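Local coordinates for protein agmatinase (Burkholderia thailandensis, PDB 4DZ4) that probably hydrolyses agmatine to putrescine and urea at a pair of manganese ions, as agmatinases of the arginase family do, at residues L112-K115 and P116-E120; H139-T142 and Y143-I147; Y184-K188 and D189-D193; D207-G211 and I212-D216; F245-D248 and C249-P252. All coordinates share one frame; numbering follows the deposited sequence.

How the interactions relate
The five contacts follow one another along the chain without overlap, all within the arginase-type fold built on a parallel sheet. Interaction 1 opens helix 114-126 and packs on interaction 2, where a metal-binding loop runs into helix 142-153; their centres are about 10 Å apart. Interaction 3, ending helix 182-188, touches both interaction 2 and interaction 4, its centre about 11 Å from the first and about 14 Å from the second. Interaction 4 leads into edge strand 213-216. Interaction 5, after strand 240-246, shares a manganese ion and its water with interaction 2. Interactions 2 and 5 supply ligands to one metal centre; the others lie in the helices, turns and end strand around it.

Interaction 1. Residues L112-K115 and P116-E120. With EDO (1,2-ethanediol), chain X.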
# COMPACT_ATOMS: atom_id res chain seq x y z
N LEU B 112 15.00 -30.88 4.34
CA LEU B 112 14.53 -32.21 4.75
C LEU B 112 14.48 -32.37 6.28
O LEU B 112 13.86 -33.32 6.79
CB LEU B 112 15.34 -33.33 4.11
CG LEU B 112 15.33 -33.40 2.57
CD1 LEU B 112 16.17 -34.54 2.05
CD2 LEU B 112 13.92 -33.44 1.99
N SER B 113 15.12 -31.46 7.02
CA SER B 113 15.05 -31.45 8.50
C SER B 113 13.78 -30.79 9.05
O SER B 113 13.52 -30.85 10.26
CB SER B 113 16.28 -30.74 9.09
OG SER B 113 16.17 -29.32 8.93
N ILE B 114 12.98 -30.15 8.19
CA ILE B 114 11.84 -29.35 8.65
C ILE B 114 10.70 -30.21 9.18
O ILE B 114 10.19 -29.97 10.29
CB ILE B 114 11.38 -28.35 7.56
CG1 ILE B 114 12.52 -27.34 7.30
CG2 ILE B 114 10.09 -27.63 7.97
CD1 ILE B 114 12.26 -26.48 6.08
N LYS B 115 10.34 -31.23 8.42
CA LYS B 115 9.28 -32.16 8.85
C LYS B 115 9.59 -32.74 10.24
O LYS B 115 8.78 -32.58 11.17
CB LYS B 115 9.08 -33.26 7.80
CG LYS B 115 8.06 -34.29 8.25
CD LYS B 115 7.95 -35.42 7.24
CE LYS B 115 7.01 -36.51 7.76
NZ LYS B 115 7.12 -37.72 6.87
N PRO B 116 10.78 -33.37 10.41
CA PRO B 116 11.07 -33.89 11.77
C PRO B 116 11.14 -32.81 12.86
O PRO B 116 10.78 -33.10 14.01
CB PRO B 116 12.43 -34.62 11.60
CG PRO B 116 13.00 -34.10 10.32
CD PRO B 116 11.80 -33.78 9.44
N ALA B 117 11.59 -31.58 12.51
CA ALA B 117 11.62 -30.47 13.48
C ALA B 117 10.20 -30.18 13.99
O ALA B 117 10.00 -30.03 15.19
CB ALA B 117 12.26 -29.19 12.89
N ILE B 118 9.24 -30.15 13.08
CA ILE B 118 7.86 -29.88 13.43
C ILE B 118 7.25 -31.04 14.25
O ILE B 118 6.59 -30.80 15.29
CB ILE B 118 6.99 -29.53 12.21
CG1 ILE B 118 7.56 -28.29 11.50
CG2 ILE B 118 5.52 -29.33 12.65
CD1 ILE B 118 6.96 -28.05 10.12
N VAL B 119 7.50 -32.28 13.84
CA VAL B 119 7.05 -33.46 14.64
C VAL B 119 7.60 -33.34 16.06
O VAL B 119 6.85 -33.54 17.03
CB VAL B 119 7.44 -34.80 13.99
CG1 VAL B 119 7.02 -35.99 14.87
CG2 VAL B 119 6.82 -34.92 12.60
N GLU B 120 8.88 -33.00 16.22
CA GLU B 120 9.49 -32.99 17.56
C GLU B 120 8.97 -31.83 18.43
O GLU B 120 8.82 -31.95 19.63
CB GLU B 120 11.01 -32.93 17.43
CG GLU B 120 11.76 -32.76 18.73
CD GLU B 120 11.59 -33.93 19.71
OE1 GLU B 120 11.12 -35.04 19.35
OE2 GLU B 120 11.93 -33.72 20.88
C1 EDO X . 9.62 -32.86 4.05
O1 EDO X . 10.60 -33.68 3.41
C2 EDO X . 10.16 -31.53 4.62
O2 EDO X . 11.11 -31.70 5.68
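Leu112 O meets the ring of Pro116 one turn on, with Pro116 CD 3.4 Å away. Proline has no N-H to offer, so a ring methylene stands where a helical hydrogen bond would otherwise run. The Leu112 side chain turns outward and packs on Leu112 of a second subunit, a fitting use for an apolar residue at the surface. Ser113 gives its carbonyl O to Ala117 N at 3.1 Å, the donor tilted 24° from the carbonyl plane, and Pro116 CG lies beside the same oxygen. The Ser113 hydroxyl is hydrogen-bonded to His110 O, tying the helix start to the turn before it. Ile114 O accepts the next bond, from Ile118 N at 3.0 Å. The two isoleucine side chains run side by side in the same direction, and Ile114 CG2 touches Ile118 CD1 at 3.8 Å. This apolar pair faces inward: Ile114 onto Leu56, Leu58 and Phe106, Ile118 onto Pro144. Lys115 O receives Val119 N at 3.0 Å in a nearly straight bond, N-H...O 172°. The Lys115 N-H donates to O2 of a bound 1,2-ethanediol, 2.9 Å from Lys115 N. With CG opposite the backbone N (chi1 176°) and the rest extended, the lysine's aliphatic chain touches Tyr140 near its root and Ile147 near its end. The whole is a 3-10 turn running into the opening turns of helix 114-126, with Pro116 near the N-terminal end, where proline is readily accepted; the helix links strands 98-103 and 131-136 of the parallel arginase-type sheet.

Interaction 2. Residues H139-T142 and Y143-I147; sequences HYIT and YPLLI. With MN (manganese (II) ion), chain P.
Tyr140 and Tyr143 bring their side chains together at a slant, with Tyr140 OH reaching the edge of the Tyr143 ring, near its plane, 3.9 Å from CD2. Both rings stand opposite their backbone N atoms (chi1 176° in each), which carries them to one flank of the turn. Tyr140 CE2 meets Pro144 CD at 3.8 Å, where the proline crosses the tyrosine at about a right angle. Thr142 CG2 lies 4.0 Å from Leu146 CD1, and Ile141 CG1 is 4.2 Å from Leu145 CD1; the threonine methyl and the branched aliphatic chains suit this buried helix start.

Backbone hydrogen bonds record a change of winding. Tyr143 N donates to Tyr140 O at 3.0 Å, three residues back as in a 3-10 turn, and approaches from above the carbonyl plane. After it the spacing becomes helical: Leu145 N to Ile141 O in the carbonyl plane, then Leu146 N to Thr142 O at 2.8 Å.

Polar side chains look to the rest of the chain. Tyr143 OH is hydrogen-bonded to Asp189 OD2. Thr142 OG1 sits in plane at the edge of the His139 ring and is hydrogen-bonded to Asp287 OD2.

Metal binding belongs to His139, whose ND1 holds a manganese ion at 2.2 Å while its NE2 is hydrogen-bonded to Thr244 OG1; metal and hydroxyl together set the turn of the imidazole. Asp163, Asp167 and Asp246 bind the same ion, so this loop between strand 131-136 and helix 142-153 forms one wall of the manganese site of the arginase fold.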
# COMPACT_ATOMS: atom_id res chain seq x y z
N HIS B 139 0.30 -24.41 4.75
CA HIS B 139 -0.50 -25.56 5.19
C HIS B 139 0.26 -26.85 5.37
O HIS B 139 -0.22 -27.78 6.03
CB HIS B 139 -1.70 -25.77 4.25
CG HIS B 139 -2.97 -26.14 4.99
ND1 HIS B 139 -4.20 -25.92 4.47
CD2 HIS B 139 -3.17 -26.73 6.24
CE1 HIS B 139 -5.13 -26.33 5.35
NE2 HIS B 139 -4.51 -26.82 6.44
N TYR B 140 1.45 -26.94 4.76
CA TYR B 140 2.24 -28.17 4.92
C TYR B 140 2.43 -28.51 6.40
O TYR B 140 2.49 -29.70 6.77
CB TYR B 140 3.61 -28.04 4.24
CG TYR B 140 4.45 -29.28 4.50
CD1 TYR B 140 4.31 -30.40 3.70
CD2 TYR B 140 5.35 -29.33 5.58
CE1 TYR B 140 5.05 -31.56 3.95
CE2 TYR B 140 6.08 -30.47 5.85
CZ TYR B 140 5.94 -31.57 5.01
OH TYR B 140 6.67 -32.73 5.26
N ILE B 141 2.52 -27.48 7.25
CA ILE B 141 2.82 -27.76 8.69
C ILE B 141 1.83 -28.73 9.33
O ILE B 141 2.17 -29.45 10.28
CB ILE B 141 2.93 -26.46 9.54
CG1 ILE B 141 1.55 -25.80 9.78
CG2 ILE B 141 3.97 -25.50 8.90
CD1 ILE B 141 1.57 -24.62 10.76
N THR B 142 0.59 -28.76 8.82
CA THR B 142 -0.43 -29.59 9.43
C THR B 142 -0.14 -31.11 9.33
O THR B 142 -0.55 -31.89 10.20
CB THR B 142 -1.80 -29.25 8.86
OG1 THR B 142 -2.03 -27.85 9.02
CG2 THR B 142 -2.92 -30.04 9.60
N TYR B 143 0.60 -31.50 8.29
CA TYR B 143 0.97 -32.90 8.14
C TYR B 143 1.87 -33.38 9.29
O TYR B 143 1.50 -34.31 10.00
CB TYR B 143 1.57 -33.12 6.73
CG TYR B 143 2.09 -34.50 6.47
CD1 TYR B 143 1.32 -35.65 6.77
CD2 TYR B 143 3.35 -34.68 5.87
CE1 TYR B 143 1.82 -36.93 6.52
CE2 TYR B 143 3.86 -35.96 5.64
CZ TYR B 143 3.06 -37.07 5.94
OH TYR B 143 3.56 -38.32 5.68
N PRO B 144 3.04 -32.74 9.53
CA PRO B 144 3.79 -33.23 10.69
C PRO B 144 3.06 -33.02 12.03
O PRO B 144 3.24 -33.82 12.96
CB PRO B 144 5.10 -32.41 10.67
CG PRO B 144 4.86 -31.31 9.64
CD PRO B 144 3.88 -31.89 8.66
N LEU B 145 2.20 -32.00 12.10
CA LEU B 145 1.41 -31.81 13.32
C LEU B 145 0.47 -32.99 13.52
O LEU B 145 0.34 -33.49 14.64
CB LEU B 145 0.62 -30.49 13.28
CG LEU B 145 1.48 -29.20 13.37
CD1 LEU B 145 0.58 -27.97 13.25
CD2 LEU B 145 2.29 -29.12 14.68
N LEU B 146 -0.16 -33.46 12.44
CA LEU B 146 -1.04 -34.62 12.52
C LEU B 146 -0.26 -35.89 12.90
O LEU B 146 -0.77 -36.74 13.63
CB LEU B 146 -1.78 -34.84 11.20
CG LEU B 146 -2.92 -33.85 10.92
CD1 LEU B 146 -3.35 -34.02 9.48
CD2 LEU B 146 -4.10 -34.01 11.90
N ILE B 147 0.95 -36.04 12.38
CA ILE B 147 1.79 -37.20 12.75
C ILE B 147 1.94 -37.25 14.26
O ILE B 147 1.71 -38.29 14.89
CB ILE B 147 3.17 -37.15 12.05
CG1 ILE B 147 2.99 -37.41 10.55
CG2 ILE B 147 4.16 -38.15 12.67
CD1 ILE B 147 4.21 -37.10 9.71
MN MN P . -4.56 -25.49 2.36
O HOH W 1 -4.61 -24.71 0.57

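Interaction 3. Residues Y184-K188 and D189-D193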
# COMPACT_ATOMS: atom_id res chain seq x y z
N TYR B 184 -3.18 -35.65 1.02
CA TYR B 184 -3.06 -36.92 0.31
C TYR B 184 -2.16 -37.85 1.12
O TYR B 184 -2.51 -39.01 1.34
CB TYR B 184 -2.49 -36.69 -1.10
CG TYR B 184 -2.23 -37.94 -1.92
CD1 TYR B 184 -3.26 -38.56 -2.66
CD2 TYR B 184 -0.94 -38.50 -1.98
CE1 TYR B 184 -2.99 -39.69 -3.43
CE2 TYR B 184 -0.68 -39.64 -2.73
CZ TYR B 184 -1.70 -40.23 -3.45
OH TYR B 184 -1.42 -41.32 -4.21
N LYS B 185 -1.00 -37.34 1.55
CA LYS B 185 -0.08 -38.18 2.32
C LYS B 185 -0.71 -38.59 3.65
O LYS B 185 -0.59 -39.75 4.05
CB LYS B 185 1.25 -37.43 2.54
CG LYS B 185 1.90 -37.06 1.20
CD LYS B 185 3.17 -36.23 1.42
CE LYS B 185 3.72 -35.72 0.09
NZ LYS B 185 4.93 -34.87 0.39
N ALA B 186 -1.40 -37.67 4.32
CA ALA B 186 -2.07 -37.95 5.60
C ALA B 186 -3.12 -39.08 5.43
O ALA B 186 -3.20 -39.96 6.27
CB ALA B 186 -2.72 -36.70 6.17
N VAL B 187 -3.88 -39.06 4.33
CA VAL B 187 -4.83 -40.15 4.07
C VAL B 187 -4.12 -41.47 3.77
O VAL B 187 -4.47 -42.52 4.32
CB VAL B 187 -5.82 -39.82 2.93
CG1 VAL B 187 -6.59 -41.09 2.52
CG2 VAL B 187 -6.77 -38.72 3.39
N LYS B 188 -3.10 -41.42 2.92
CA LYS B 188 -2.34 -42.63 2.61
C LYS B 188 -1.64 -43.22 3.87
O LYS B 188 -1.51 -44.44 3.99
CB LYS B 188 -1.35 -42.37 1.48
CG LYS B 188 -2.04 -41.98 0.16
CD LYS B 188 -2.95 -43.07 -0.42
CE LYS B 188 -4.13 -42.42 -1.13
NZ LYS B 188 -5.13 -43.40 -1.67
N ASP B 189 -1.20 -42.37 4.79
CA ASP B 189 -0.58 -42.83 6.04
C ASP B 189 -1.61 -43.36 7.05
O ASP B 189 -1.22 -43.91 8.08
CB ASP B 189 0.23 -41.72 6.74
CG ASP B 189 1.46 -41.26 5.96
OD1 ASP B 189 1.82 -41.88 4.92
OD2 ASP B 189 2.06 -40.28 6.43
N GLY B 190 -2.90 -43.20 6.75
CA GLY B 190 -3.96 -43.56 7.71
C GLY B 190 -4.06 -42.64 8.92
O GLY B 190 -4.63 -43.04 9.96
N LEU B 191 -3.56 -41.40 8.79
CA LEU B 191 -3.62 -40.42 9.88
C LEU B 191 -5.02 -39.90 10.08
O LEU B 191 -5.39 -39.54 11.20
CB LEU B 191 -2.67 -39.23 9.65
CG LEU B 191 -1.18 -39.58 9.63
CD1 LEU B 191 -0.37 -38.32 9.37
CD2 LEU B 191 -0.76 -40.23 10.95
N ILE B 192 -5.76 -39.78 8.99
CA ILE B 192 -7.12 -39.25 9.05
C ILE B 192 -8.11 -40.17 8.36
O ILE B 192 -7.75 -40.86 7.42
CB ILE B 192 -7.22 -37.82 8.48
CG1 ILE B 192 -6.88 -37.80 6.99
CG2 ILE B 192 -6.38 -36.84 9.30
CD1 ILE B 192 -6.76 -36.40 6.41
N ASP B 193 -9.34 -40.18 8.86
CA ASP B 193 -10.37 -41.07 8.34
C ASP B 193 -11.24 -40.25 7.42
O ASP B 193 -12.00 -39.38 7.89
CB ASP B 193 -11.21 -41.58 9.51
CG ASP B 193 -12.39 -42.45 9.06
OD1 ASP B 193 -12.66 -42.59 7.85
OD2 ASP B 193 -13.06 -43.01 9.93
O HOH W 2 -6.90 -43.07 6.07
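Val187 and Ile192 fold against each other beneath a Schellman motif, the C-terminal cap of helix 182-188. The chain leaves the helix at Gly190, whose positive phi (70°) is easy for a residue without a side chain. Turning back there, it lays Ile192 against the last helical turn. Ile192 crosses Val187 at about a right angle, its CG1 3.7 Å from Val187 CG2. The rotation that does this is a less common one for isoleucine: CG1 stands between the backbone N and the carbonyl carbon (chi1 63°), which swings CD1 toward the helix. There Ile192 CD1 settles over the small methyl of Ala186, 4.1 Å from its CB, where a bare alanine makes a shallow hollow for it. Leu191 fills the other side of the same alanine, CD1 lying 4.3 Å from Ala186 CB, and also packs on Tyr143, Ile147 and Ala150 of helix 142-153. Two successive loop residues thus meet the same small alanine from different sides.

Three backbone bonds hold this shape. Asp189 N completes the ordinary helical series by donating to Lys185 O. Leu191 N then reaches five residues back to Ala186 O at 2.9 Å, while Gly190 N takes Val187 O at 3.0 Å from well above the carbonyl plane. Lys185 meanwhile sends its extended chain away to Ser176 and Pro174, where its ammonium is hydrogen-bonded. A water links the last helical turn to the returning chain, donating to Val187 O at 3.0 Å and to Ile192 O at 2.7 Å.

Interaction 4. Residues D207-G211 and I212-D216. With EDO (1,2-ethanediol), chain R.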
# COMPACT_ATOMS: atom_id res chain seq x y z
N ASP B 207 -9.71 -34.44 -9.12
CA ASP B 207 -10.29 -35.64 -9.72
C ASP B 207 -10.59 -36.72 -8.65
O ASP B 207 -11.39 -37.63 -8.88
CB ASP B 207 -9.37 -36.23 -10.80
CG ASP B 207 -9.36 -35.42 -12.09
OD1 ASP B 207 -10.35 -34.71 -12.40
OD2 ASP B 207 -8.34 -35.53 -12.82
N ASP B 208 -9.92 -36.63 -7.51
CA ASP B 208 -10.09 -37.66 -6.48
C ASP B 208 -9.96 -37.04 -5.08
O ASP B 208 -8.85 -36.84 -4.59
CB ASP B 208 -9.09 -38.80 -6.72
CG ASP B 208 -9.28 -39.97 -5.79
OD1 ASP B 208 -10.17 -39.93 -4.92
OD2 ASP B 208 -8.52 -40.95 -5.94
N TYR B 209 -11.09 -36.75 -4.46
CA TYR B 209 -11.12 -36.11 -3.14
C TYR B 209 -10.95 -37.16 -2.03
O TYR B 209 -11.08 -36.83 -0.83
CB TYR B 209 -12.44 -35.34 -2.93
CG TYR B 209 -12.58 -34.06 -3.73
CD1 TYR B 209 -11.92 -32.88 -3.33
CD2 TYR B 209 -13.37 -34.01 -4.88
CE1 TYR B 209 -12.06 -31.69 -4.06
CE2 TYR B 209 -13.52 -32.84 -5.60
CZ TYR B 209 -12.86 -31.68 -5.20
OH TYR B 209 -13.03 -30.53 -5.96
N LEU B 210 -10.68 -38.40 -2.44
CA LEU B 210 -10.30 -39.50 -1.51
C LEU B 210 -11.43 -39.90 -0.53
O LEU B 210 -11.18 -40.46 0.54
CB LEU B 210 -9.02 -39.16 -0.74
CG LEU B 210 -7.76 -38.75 -1.53
CD1 LEU B 210 -6.65 -38.31 -0.57
CD2 LEU B 210 -7.30 -39.85 -2.48
N GLY B 211 -12.67 -39.61 -0.90
CA GLY B 211 -13.82 -39.98 -0.07
C GLY B 211 -14.07 -39.05 1.11
O GLY B 211 -14.91 -39.34 1.95
N ILE B 212 -13.31 -37.96 1.23
CA ILE B 212 -13.53 -36.96 2.29
C ILE B 212 -14.84 -36.21 1.98
O ILE B 212 -15.09 -35.88 0.82
CB ILE B 212 -12.35 -35.96 2.43
CG1 ILE B 212 -11.03 -36.72 2.70
CG2 ILE B 212 -12.62 -34.98 3.57
CD1 ILE B 212 -9.77 -35.86 2.71
N ASN B 213 -15.67 -35.97 2.99
CA ASN B 213 -16.90 -35.18 2.80
C ASN B 213 -16.56 -33.73 2.46
O ASN B 213 -15.74 -33.12 3.14
CB ASN B 213 -17.75 -35.22 4.05
CG ASN B 213 -18.12 -36.63 4.43
OD1 ASN B 213 -18.95 -37.24 3.77
ND2 ASN B 213 -17.48 -37.16 5.46
N VAL B 214 -17.18 -33.19 1.40
CA VAL B 214 -16.86 -31.82 0.95
C VAL B 214 -18.13 -30.97 1.01
O VAL B 214 -19.17 -31.36 0.44
CB VAL B 214 -16.30 -31.81 -0.50
CG1 VAL B 214 -16.14 -30.38 -1.04
CG2 VAL B 214 -14.95 -32.53 -0.55
N LEU B 215 -18.06 -29.85 1.72
CA LEU B 215 -19.13 -28.86 1.76
C LEU B 215 -18.52 -27.64 1.05
O LEU B 215 -17.77 -26.88 1.67
CB LEU B 215 -19.55 -28.55 3.20
CG LEU B 215 -19.94 -29.74 4.09
CD1 LEU B 215 -20.31 -29.29 5.51
CD2 LEU B 215 -21.10 -30.51 3.43
N ASP B 216 -18.79 -27.50 -0.24
CA ASP B 216 -18.09 -26.47 -1.00
C ASP B 216 -18.59 -25.07 -0.65
O ASP B 216 -19.59 -24.91 0.06
CB ASP B 216 -18.02 -26.79 -2.52
CG ASP B 216 -19.36 -26.70 -3.24
OD1 ASP B 216 -20.39 -26.24 -2.69
OD2 ASP B 216 -19.36 -27.12 -4.43
C1 EDO R . -7.26 -32.54 -11.36
O1 EDO R . -7.23 -33.11 -10.02
C2 EDO R . -6.67 -31.12 -11.46
O2 EDO R . -7.65 -30.10 -11.19
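A type I' beta turn from Tyr209 to Ile212 leads into edge strand 213-216, closed by Ile212 N donating to Tyr209 O at 3.2 Å. The N-H comes from above the carbonyl plane. Leu210 and Gly211 hold the two central places, both with positive phi; glycine accepts this easily, whereas Leu210 is braced by an Asx turn in which Asp208 OD1 takes its N-H at 3.0 Å, from above the carboxylate plane. Aspartate suits this place because its short carboxylate can reach forward to the N-H two residues on.

Across the turn, Tyr209 and Val214 meet at about a right angle, Tyr209 CD1 lying 4.1 Å from Val214 CG2. Val214 CG1 is anti to the backbone N (chi1 172°), which places CG2 beside that N and next to the tyrosine. Tyr209 OH is hydrogen-bonded to Thr204 O, and the ring also packs on Tyr86 of a third subunit. Strand-favouring Val214 and Ile212 both lean on Gln199 of the neighbouring strand 198-202.

One bond closing the turn and a single light side-chain touch suggest that its shape rests largely on backbone geometry and the Asx turn, with the tyrosine held by its hydroxyl to its own chain while its ring packs at a subunit boundary.

Interaction 5. Residues F245-D248 and C249-P252; sequences FDID and CLDP. With MN (manganese (II) ion), chain Q; MN (manganese (II) ion), chain P.
Phe245 and Ile247 pack on Cys249 and Leu250 to make the tight side of this turn. Leu250 CD2 comes up at the edge of the Phe245 ring, while Cys249 CB is 4.1 Å from Phe245 CE1; the Cys249 sulfur approaches the same ring obliquely, a sulfur-aromatic contact. Ile247 CD1 meets Leu250 CD1 at 3.7 Å. Two backbone bonds, Cys249 N to Asp246 O at 2.9 Å and Leu250 N to Ile247 O, wind the chain tightly.

The other side carries metal and water instead of apolar packing. Asp246 OD2 bridges the two manganese ions unevenly, 2.2 Å from the manganese also held by Asp248 and 2.6 Å from the manganese also held by His139. Asp246 OD1 accepts Asp248 N at 3.0 Å, an Asx turn that, with the metal bonds, helps hold the carboxylate in place. Asp248 clasps its manganese with both oxygens, OD1 at 2.2 Å and OD2 at 2.5 Å, and a water bridges the pair. Aspartates, with short anionic side chains, suit two closely spaced divalent cations; Asp163 and His165 complete the site of the clasped ion.

Strand 240-246 lies between strands 158-162 and 282-289, and the apolar side is covered by helices 268-276 and 300-323.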
# COMPACT_ATOMS: atom_id res chain seq x y z
N PHE B 245 -7.55 -24.59 9.94
CA PHE B 245 -8.21 -23.47 9.28
C PHE B 245 -7.23 -22.72 8.38
O PHE B 245 -6.37 -21.99 8.88
CB PHE B 245 -8.82 -22.50 10.31
CG PHE B 245 -9.88 -21.61 9.72
CD1 PHE B 245 -9.52 -20.59 8.84
CD2 PHE B 245 -11.25 -21.80 10.04
CE1 PHE B 245 -10.49 -19.76 8.26
CE2 PHE B 245 -12.21 -20.95 9.49
CZ PHE B 245 -11.84 -19.93 8.59
N ASP B 246 -7.38 -22.90 7.07
CA ASP B 246 -6.59 -22.16 6.08
C ASP B 246 -7.37 -20.86 5.85
O ASP B 246 -8.51 -20.91 5.44
CB ASP B 246 -6.42 -23.02 4.82
CG ASP B 246 -5.64 -22.31 3.66
OD1 ASP B 246 -5.50 -21.07 3.68
OD2 ASP B 246 -5.21 -23.02 2.72
N ILE B 247 -6.77 -19.71 6.17
CA ILE B 247 -7.44 -18.42 6.04
C ILE B 247 -8.00 -18.15 4.63
O ILE B 247 -8.96 -17.39 4.48
CB ILE B 247 -6.53 -17.27 6.55
CG1 ILE B 247 -7.37 -16.07 7.08
CG2 ILE B 247 -5.49 -16.88 5.47
CD1 ILE B 247 -8.31 -16.37 8.24
N ASP B 248 -7.45 -18.82 3.61
CA ASP B 248 -7.99 -18.67 2.24
C ASP B 248 -9.35 -19.35 2.04
O ASP B 248 -9.95 -19.24 0.97
CB ASP B 248 -6.95 -19.05 1.16
CG ASP B 248 -6.77 -20.58 0.95
OD1 ASP B 248 -5.68 -20.92 0.42
OD2 ASP B 248 -7.63 -21.42 1.31
N CYS B 249 -9.85 -20.01 3.09
CA CYS B 249 -11.28 -20.40 3.13
C CYS B 249 -12.15 -19.11 2.93
O CYS B 249 -13.15 -19.11 2.20
CB CYS B 249 -11.60 -21.01 4.50
SG CYS B 249 -13.33 -21.51 4.63
N LEU B 250 -11.71 -18.01 3.54
CA LEU B 250 -12.42 -16.75 3.43
C LEU B 250 -12.22 -16.17 2.03
O LEU B 250 -11.17 -16.37 1.42
CB LEU B 250 -11.91 -15.74 4.49
CG LEU B 250 -11.99 -16.26 5.92
CD1 LEU B 250 -11.53 -15.19 6.92
CD2 LEU B 250 -13.40 -16.72 6.27
N ASP B 251 -13.24 -15.48 1.54
CA ASP B 251 -13.11 -14.77 0.28
C ASP B 251 -11.92 -13.81 0.35
O ASP B 251 -11.66 -13.26 1.41
CB ASP B 251 -14.39 -13.99 -0.04
CG ASP B 251 -14.39 -13.53 -1.50
OD1 ASP B 251 -14.76 -14.31 -2.40
OD2 ASP B 251 -13.91 -12.40 -1.74
N PRO B 252 -11.23 -13.60 -0.77
CA PRO B 252 -10.15 -12.59 -0.80
C PRO B 252 -10.55 -11.20 -0.30
O PRO B 252 -9.67 -10.44 0.15
CB PRO B 252 -9.74 -12.56 -2.29
CG PRO B 252 -9.98 -14.02 -2.75
CD PRO B 252 -11.26 -14.42 -2.01
MN MN Q . -5.89 -23.08 0.67
MN MN P . -4.56 -25.49 2.36
O HOH W 1 -4.61 -24.71 0.57